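Local coordinates for protein Two-component sensor histidine kinase (Nostoc sp., PDB 6OZB) that binds the bilin phycoerythrobilin in a GAF domain of a cyanobacterial phytochrome and probably serves in light sensing and signalling, at residues C[51-56]-C[167-172]; C[39-44]-C[67-72]. The protein carries 1 engineered substitution. One frame throughout, in Å; residues are numbered along the deposited sequence.

Contact 1: C[51-56]-C[167-172]; sequences RVMIYK and VSHHSE. With PEB (phycoerythrobilin), chain F.
His169 lies between the bilin and Arg51, with one ring nitrogen near each. Its NE2 lies 2.7 Å from OD of phycoerythrobilin, the carbonyl oxygen of the D ring. The bond is weak, because the N-H is bent well off the line to the oxygen, with an angle of 126°. At the other ring nitrogen, Arg51 NH2 donates to His169 ND1 at 3.0 Å. The acceptor lies in the guanidinium plane, but the donor is tilted from the imidazole plane, and the two planes stand 65° apart. Arg51 NE adds a second, weak bond to ND1. Met53 CE sits 3.6 Å from His169 CE1 and also touches the vinyl end of the bilin at CBD. Val167 CG1 packs on Met53 CE at 3.8 Å. Tyr55, further along its strand, meets the bilin methyl CMD through its CZ at 3.9 Å. An alanine in place of His169 would probably leave Arg51 NH2 without its ring acceptor and the D-ring carbonyl without this weak donor. The two segments are neighbouring antiparallel strands in the central sheet of the GAF domain. Arg51, Met53, Val167 and His169 all face the bilin side. Val52 and Ser168 turn to the other side, against helix 32-47. Arg51 and His169 form a hydrogen-bonded pair, with His169 N donating to Arg51 O at 2.7 Å. Met53 and Val167 form the next one, with Val167 N 2.9 Å from Met53 O. CG of Arg51 is anti to the backbone N (chi1 177°), and the bend at chi3 turns NE; the Arg51 and His169 side chains run side by side. Arg51 NH1 is bonded to Pro76 O, which helps to fix the guanidinium. Ser168 OG is hydrogen-bonded to Thr49 OG1.

Contact 2: C[39-44]-C[67-72]; sequences TTAEVR and AESIHE. Engineered in segment 67-72: His71 (natural residue Tyr).
The guanidinium of Arg44 has CB of His71 over one face, offset toward the rim, and Ser69 OG near its plane at the edge. Arg44 NH1 is 3.6 Å from His71 CB. The imidazole of His71, an engineered residue, carries Glu72 CG over the centre of one face, and its plane is 23° from that of the guanidinium. This is helix-on-sheet packing in the GAF domain: helix 32-47 packs over strand 63-70, the two segment axes 7.0 Å apart and 36° from parallel. No direct hydrogen bond joins the two segments. Arg44 bends at chi2 and chi3 and runs past Ser69, with CD 3.6 Å from Ser69 O. Its NH1 is bonded to Thr49 O. Thr40 was modelled in two conformers. In one of them CG2 lies near Ala67 CB, and a water joins Thr40 OG1 to the carbonyl oxygen of Glu68. The other water between the segments accepts from Arg44 NE and is also bonded to Ser69 OG. It donates to the backbone of the helix, its oxygen 2.7 Å from Ala41 O.

From the N terminus, helix 32-47 supplies residues 39-44. The chain then enters strand 51-57, with residues 51-56, and turns back into strand 63-70. There contact 2 closes a short loop between residues 39-44 and 67-72. Contact 1 closes a much longer one, from residues 51-56 to residues 167-172 on strand 161-170. The two loops cross, since 51-56 lies inside the loop of contact 2 and 67-72 inside that of contact 1. Strand 51-57 sits between strands 161-170 and 63-70. Backbone pairing of Val52 with Ser69 and Ile54 with Ala67 joins the contacts. Contact 2 sets helix 32-47 on one face of this sheet, and contact 1 has side chains on the other, toward the bilin.

Contact 1: C[51-56]-C[167-172]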
loop_
_atom_site.group_PDB
_atom_site.type_symbol
_atom_site.label_atom_id
_atom_site.label_comp_id
_atom_site.label_asym_id
_atom_site.label_seq_id
_atom_site.Cartn_x
_atom_site.Cartn_y
_atom_site.Cartn_z
ATOM N N ARG C 51 -11.715 2.620 22.873
ATOM C CA ARG C 51 -13.133 2.240 22.773
ATOM C C ARG C 51 -13.260 1.002 21.906
ATOM O O ARG C 51 -12.812 1.002 20.760
ATOM C CB ARG C 51 -13.968 3.405 22.202
ATOM C CG ARG C 51 -15.475 3.114 21.975
ATOM C CD ARG C 51 -16.291 4.387 21.689
ATOM N NE ARG C 51 -15.955 4.983 20.393
ATOM C CZ ARG C 51 -16.259 6.220 20.022
ATOM N NH1 ARG C 51 -16.910 7.043 20.836
ATOM N NH2 ARG C 51 -15.881 6.651 18.825
ATOM N N VAL C 52 -13.830 -0.064 22.479
ATOM C CA VAL C 52 -14.136 -1.291 21.744
ATOM C C VAL C 52 -15.634 -1.493 21.837
ATOM O O VAL C 52 -16.216 -1.309 22.899
ATOM C CB VAL C 52 -13.384 -2.499 22.296
ATOM C CG1 VAL C 52 -13.844 -3.801 21.657
ATOM C CG2 VAL C 52 -11.896 -2.304 22.061
ATOM N N MET C 53 -16.252 -1.831 20.711
ATOM C CA MET C 53 -17.707 -2.002 20.628
ATOM C C MET C 53 -18.058 -3.256 19.865
ATOM O O MET C 53 -17.300 -3.689 19.000
ATOM C CB MET C 53 -18.339 -0.810 19.942
ATOM C CG MET C 53 -18.031 0.500 20.612
ATOM S SD MET C 53 -18.617 1.868 19.617
ATOM C CE MET C 53 -17.534 1.713 18.227
ATOM N N ILE C 54 -19.210 -3.838 20.190
ATOM C CA ILE C 54 -19.797 -4.838 19.322
ATOM C C ILE C 54 -21.072 -4.228 18.745
ATOM O O ILE C 54 -21.911 -3.662 19.466
ATOM C CB ILE C 54 -20.038 -6.157 20.070
ATOM C CG1 ILE C 54 -18.667 -6.760 20.392
ATOM C CG2 ILE C 54 -20.897 -7.108 19.220
ATOM C CD1 ILE C 54 -18.683 -8.082 21.020
ATOM N N TYR C 55 -21.150 -4.286 17.430
ATOM C CA TYR C 55 -22.198 -3.676 16.624
ATOM C C TYR C 55 -23.036 -4.813 16.052
ATOM O O TYR C 55 -22.481 -5.724 15.479
ATOM C CB TYR C 55 -21.549 -2.831 15.519
ATOM C CG TYR C 55 -22.447 -2.041 14.648
ATOM C CD1 TYR C 55 -23.030 -0.851 15.084
ATOM C CD2 TYR C 55 -22.675 -2.437 13.348
ATOM C CE1 TYR C 55 -23.844 -0.123 14.259
ATOM C CE2 TYR C 55 -23.463 -1.702 12.517
ATOM C CZ TYR C 55 -24.056 -0.550 12.971
ATOM O OH TYR C 55 -24.858 0.185 12.127
ATOM N N LYS C 56 -24.348 -4.768 16.213
ATOM C CA LYS C 56 -25.205 -5.853 15.745
ATOM C C LYS C 56 -26.093 -5.339 14.613
ATOM O O LYS C 56 -26.762 -4.300 14.745
ATOM C CB LYS C 56 -26.044 -6.395 16.897
ATOM C CG LYS C 56 -26.898 -7.647 16.543
ATOM C CD LYS C 56 -27.845 -7.955 17.708
ATOM C CE LYS C 56 -28.594 -9.290 17.580
ATOM N NZ LYS C 56 -29.169 -9.484 16.249
ATOM N N VAL C 167 -15.495 -3.745 16.727
ATOM C CA VAL C 167 -14.947 -2.440 16.347
ATOM C C VAL C 167 -14.012 -1.890 17.425
ATOM O O VAL C 167 -14.392 -1.793 18.586
ATOM C CB VAL C 167 -16.038 -1.409 16.106
ATOM C CG1 VAL C 167 -15.456 -0.100 15.566
ATOM C CG2 VAL C 167 -17.045 -1.913 15.120
ATOM N N SER C 168 -12.802 -1.508 17.032
ATOM C CA SER C 168 -11.816 -0.963 17.952
ATOM C C SER C 168 -11.407 0.431 17.485
ATOM O O SER C 168 -10.858 0.566 16.400
ATOM C CB SER C 168 -10.605 -1.892 18.001
ATOM O OG SER C 168 -9.564 -1.397 18.846
ATOM N N HIS C 169 -11.713 1.447 18.292
ATOM C CA HIS C 169 -11.398 2.852 17.999
ATOM C C HIS C 169 -10.323 3.375 18.943
ATOM O O HIS C 169 -10.321 3.045 20.134
ATOM C CB HIS C 169 -12.597 3.764 18.186
ATOM C CG HIS C 169 -13.653 3.645 17.130
ATOM N ND1 HIS C 169 -14.894 4.242 17.259
ATOM C CD2 HIS C 169 -13.652 3.033 15.925
ATOM C CE1 HIS C 169 -15.610 4.004 16.173
ATOM N NE2 HIS C 169 -14.877 3.279 15.347
ATOM N N HIS C 170 -9.439 4.227 18.422
ATOM C CA HIS C 170 -8.428 4.880 19.244
ATOM C C HIS C 170 -8.253 6.320 18.845
ATOM O O HIS C 170 -8.307 6.654 17.652
ATOM C CB HIS C 170 -7.114 4.136 19.141
ATOM C CG HIS C 170 -6.204 4.373 20.288
ATOM N ND1 HIS C 170 -6.549 4.062 21.585
ATOM C CD2 HIS C 170 -4.962 4.901 20.340
ATOM C CE1 HIS C 170 -5.546 4.374 22.387
ATOM N NE2 HIS C 170 -4.568 4.870 21.658
ATOM N N SER C 171 -8.064 7.177 19.851
ATOM C CA SER C 171 -7.961 8.633 19.659
ATOM C C SER C 171 -6.581 9.089 19.180
ATOM O O SER C 171 -6.371 10.272 18.862
ATOM C CB SER C 171 -8.280 9.365 20.968
ATOM O OG SER C 171 -7.248 9.176 21.925
ATOM N N GLU C 172 -5.647 8.148 19.117
ATOM C CA GLU C 172 -4.293 8.446 18.711
ATOM C C GLU C 172 -3.824 7.524 17.615
ATOM O O GLU C 172 -4.305 6.395 17.474
ATOM C CB GLU C 172 -3.373 8.337 19.920
ATOM C CG GLU C 172 -3.721 9.393 20.972
ATOM C CD GLU C 172 -2.811 9.390 22.177
ATOM O OE1 GLU C 172 -1.880 8.559 22.237
ATOM O OE2 GLU C 172 -3.045 10.225 23.077
HETATM C CHC PEB F . -19.240 2.363 9.811
HETATM N NC PEB F . -18.187 2.546 7.519
HETATM C C1C PEB F . -17.373 1.839 6.689
HETATM C C2C PEB F . -16.993 0.669 7.296
HETATM C C3C PEB F . -17.587 0.630 8.539
HETATM C C4C PEB F . -18.339 1.819 8.666
HETATM C CMC PEB F . -17.397 -0.550 9.474
HETATM C CAC PEB F . -16.048 -0.377 6.615
HETATM C CBC PEB F . -14.606 0.102 6.632
HETATM C CGC PEB F . -14.033 -0.150 8.003
HETATM O O1C PEB F . -14.031 -1.334 8.446
HETATM O O2C PEB F . -13.552 0.798 8.693
HETATM N ND PEB F . -17.685 1.988 11.641
HETATM C C1D PEB F . -19.051 1.654 11.060
HETATM C C2D PEB F . -19.969 2.181 12.058
HETATM C C3D PEB F . -19.297 2.788 13.098
HETATM C C4D PEB F . -17.893 2.696 12.935
HETATM C CMD PEB F . -21.511 2.156 11.880
HETATM C CAD PEB F . -19.998 3.559 14.231
HETATM C CBD PEB F . -19.553 3.390 15.515
HETATM O OD PEB F . -17.010 3.096 13.678
HETATM N NA PEB F . -20.200 6.703 5.498
HETATM C C1A PEB F . -21.107 7.628 6.084
HETATM C C2A PEB F . -21.781 8.423 4.997
HETATM C C3A PEB F . -21.248 7.911 3.668
HETATM C C4A PEB F . -20.239 6.812 4.055
HETATM C CMA PEB F . -23.338 8.357 5.090
HETATM C CBA PEB F . -21.431 10.096 2.325
HETATM O OA PEB F . -21.303 7.723 7.285
HETATM C CHA PEB F . -19.468 6.170 3.131
HETATM C CAA PEB F . -20.546 8.905 2.739
HETATM N NB PEB F . -18.433 4.238 4.720
HETATM C C1B PEB F . -18.520 5.027 3.484
HETATM C C2B PEB F . -17.552 4.570 2.517
HETATM C C3B PEB F . -16.831 3.494 3.127
HETATM C C4B PEB F . -17.363 3.248 4.514
HETATM C CHB PEB F . -16.857 2.249 5.308
HETATM C CMB PEB F . -17.367 5.136 1.145
HETATM C CAB PEB F . -15.704 2.705 2.495
HETATM C CBB PEB F . -14.384 3.274 2.967
HETATM C CGB PEB F . -13.319 2.535 2.153
HETATM O O1B PEB F . -13.188 1.289 2.338
HETATM O O2B PEB F . -12.628 3.154 1.308
#

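Contact 2: C[39-44]-C[67-72]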
loop_
_atom_site.group_PDB
_atom_site.type_symbol
_atom_site.label_atom_id
_atom_site.label_comp_id
_atom_site.label_asym_id
_atom_site.label_seq_id
_atom_site.Cartn_x
_atom_site.Cartn_y
_atom_site.Cartn_z
ATOM N N THR C 39 -17.653 -9.578 27.507
ATOM C CA THR C 39 -16.518 -9.871 26.673
ATOM C C THR C 39 -15.854 -8.604 26.160
ATOM O O THR C 39 -14.640 -8.556 26.006
ATOM C CB THR C 39 -16.929 -10.754 25.451
ATOM O OG1 THR C 39 -17.415 -12.030 25.908
ATOM C CG2 THR C 39 -15.757 -10.960 24.508
ATOM N N THR C 40 -16.629 -7.573 25.858
ATOM C CA THR C 40 -16.025 -6.385 25.273
ATOM C C THR C 40 -15.010 -5.759 26.226
ATOM O O THR C 40 -13.977 -5.243 25.782
ATOM C CB THR C 40 -17.076 -5.338 24.875
ATOM O OG1 THR C 40 -17.608 -4.713 26.049
ATOM C CG2 THR C 40 -18.173 -6.008 24.064
ATOM N N ALA C 41 -15.234 -5.826 27.539
ATOM C CA ALA C 41 -14.263 -5.234 28.478
ATOM C C ALA C 41 -12.922 -5.962 28.468
ATOM O O ALA C 41 -11.859 -5.356 28.587
ATOM C CB ALA C 41 -14.820 -5.207 29.902
ATOM N N GLU C 42 -12.979 -7.280 28.359
ATOM C CA GLU C 42 -11.762 -8.080 28.318
ATOM C C GLU C 42 -11.060 -7.845 26.981
ATOM O O GLU C 42 -9.848 -7.761 26.909
ATOM C CB GLU C 42 -12.148 -9.542 28.584
ATOM C CG GLU C 42 -12.621 -9.640 30.038
ATOM C CD GLU C 42 -13.188 -10.981 30.431
ATOM O OE1 GLU C 42 -13.303 -11.864 29.556
ATOM O OE2 GLU C 42 -13.490 -11.169 31.640
ATOM N N VAL C 43 -11.821 -7.665 25.923
ATOM C CA VAL C 43 -11.187 -7.379 24.633
ATOM C C VAL C 43 -10.482 -6.024 24.642
ATOM O O VAL C 43 -9.367 -5.878 24.120
ATOM C CB VAL C 43 -12.196 -7.466 23.475
ATOM C CG1 VAL C 43 -11.563 -7.023 22.157
ATOM C CG2 VAL C 43 -12.665 -8.902 23.349
ATOM N N ARG C 44 -11.094 -5.027 25.263
ATOM C CA ARG C 44 -10.491 -3.695 25.272
ATOM C C ARG C 44 -9.185 -3.747 26.025
ATOM O O ARG C 44 -8.195 -3.157 25.612
ATOM C CB ARG C 44 -11.425 -2.661 25.907
ATOM C CG ARG C 44 -11.038 -1.215 25.579
ATOM C CD ARG C 44 -11.169 -0.286 26.782
ATOM N NE ARG C 44 -10.295 -0.715 27.863
ATOM C CZ ARG C 44 -8.988 -0.475 27.949
ATOM N NH1 ARG C 44 -8.327 0.197 27.005
ATOM N NH2 ARG C 44 -8.330 -0.928 29.008
ATOM N N ALA C 67 -22.797 -3.435 22.776
ATOM C CA ALA C 67 -21.838 -3.534 23.878
ATOM C C ALA C 67 -20.653 -2.614 23.624
ATOM O O ALA C 67 -20.260 -2.399 22.470
ATOM C CB ALA C 67 -21.369 -4.961 24.056
ATOM N N GLU C 68 -20.070 -2.111 24.706
ATOM C CA GLU C 68 -19.033 -1.105 24.613
ATOM C C GLU C 68 -18.181 -1.071 25.884
ATOM O O GLU C 68 -18.701 -1.181 27.008
ATOM C CB GLU C 68 -19.682 0.240 24.359
ATOM C CG GLU C 68 -18.760 1.440 24.387
ATOM C CD GLU C 68 -19.536 2.703 24.213
ATOM O OE1 GLU C 68 -19.402 3.334 23.144
ATOM O OE2 GLU C 68 -20.309 3.046 25.138
ATOM N N SER C 69 -16.872 -0.935 25.698
ATOM C CA SER C 69 -15.966 -0.682 26.803
ATOM C C SER C 69 -15.011 0.440 26.428
ATOM O O SER C 69 -14.393 0.432 25.366
ATOM C CB SER C 69 -15.227 -1.983 27.196
ATOM O OG SER C 69 -14.302 -1.776 28.246
ATOM N N ILE C 70 -14.953 1.438 27.296
ATOM C CA ILE C 70 -14.147 2.617 27.076
ATOM C C ILE C 70 -13.153 2.794 28.212
ATOM O O ILE C 70 -13.468 2.567 29.368
ATOM C CB ILE C 70 -15.037 3.870 26.934
ATOM C CG1 ILE C 70 -15.837 3.744 25.626
ATOM C CG2 ILE C 70 -14.192 5.171 26.959
ATOM C CD1 ILE C 70 -16.887 4.832 25.438
ATOM N N HIS C 71 -11.951 3.219 27.861
ATOM C CA HIS C 71 -10.904 3.502 28.828
ATOM C C HIS C 71 -11.013 4.924 29.376
ATOM O O HIS C 71 -10.821 5.860 28.636
ATOM C CB HIS C 71 -9.533 3.347 28.164
ATOM C CG HIS C 71 -8.379 3.438 29.112
ATOM N ND1 HIS C 71 -8.243 2.621 30.214
ATOM C CD2 HIS C 71 -7.330 4.291 29.144
ATOM C CE1 HIS C 71 -7.131 2.939 30.856
ATOM N NE2 HIS C 71 -6.562 3.952 30.229
ATOM N N GLU C 72 -11.302 5.067 30.663
ATOM C CA GLU C 72 -11.242 6.367 31.349
ATOM C C GLU C 72 -12.056 7.454 30.651
ATOM O O GLU C 72 -11.608 8.597 30.550
ATOM C CB GLU C 72 -9.777 6.805 31.499
ATOM C CG GLU C 72 -9.045 5.881 32.468
ATOM C CD GLU C 72 -7.580 6.193 32.580
ATOM O OE1 GLU C 72 -7.050 6.916 31.711
ATOM O OE2 GLU C 72 -6.958 5.704 33.542
HETATM O O HOH W 1 -18.643 -3.809 28.651
HETATM O O HOH W 2 -11.590 -2.831 29.549
#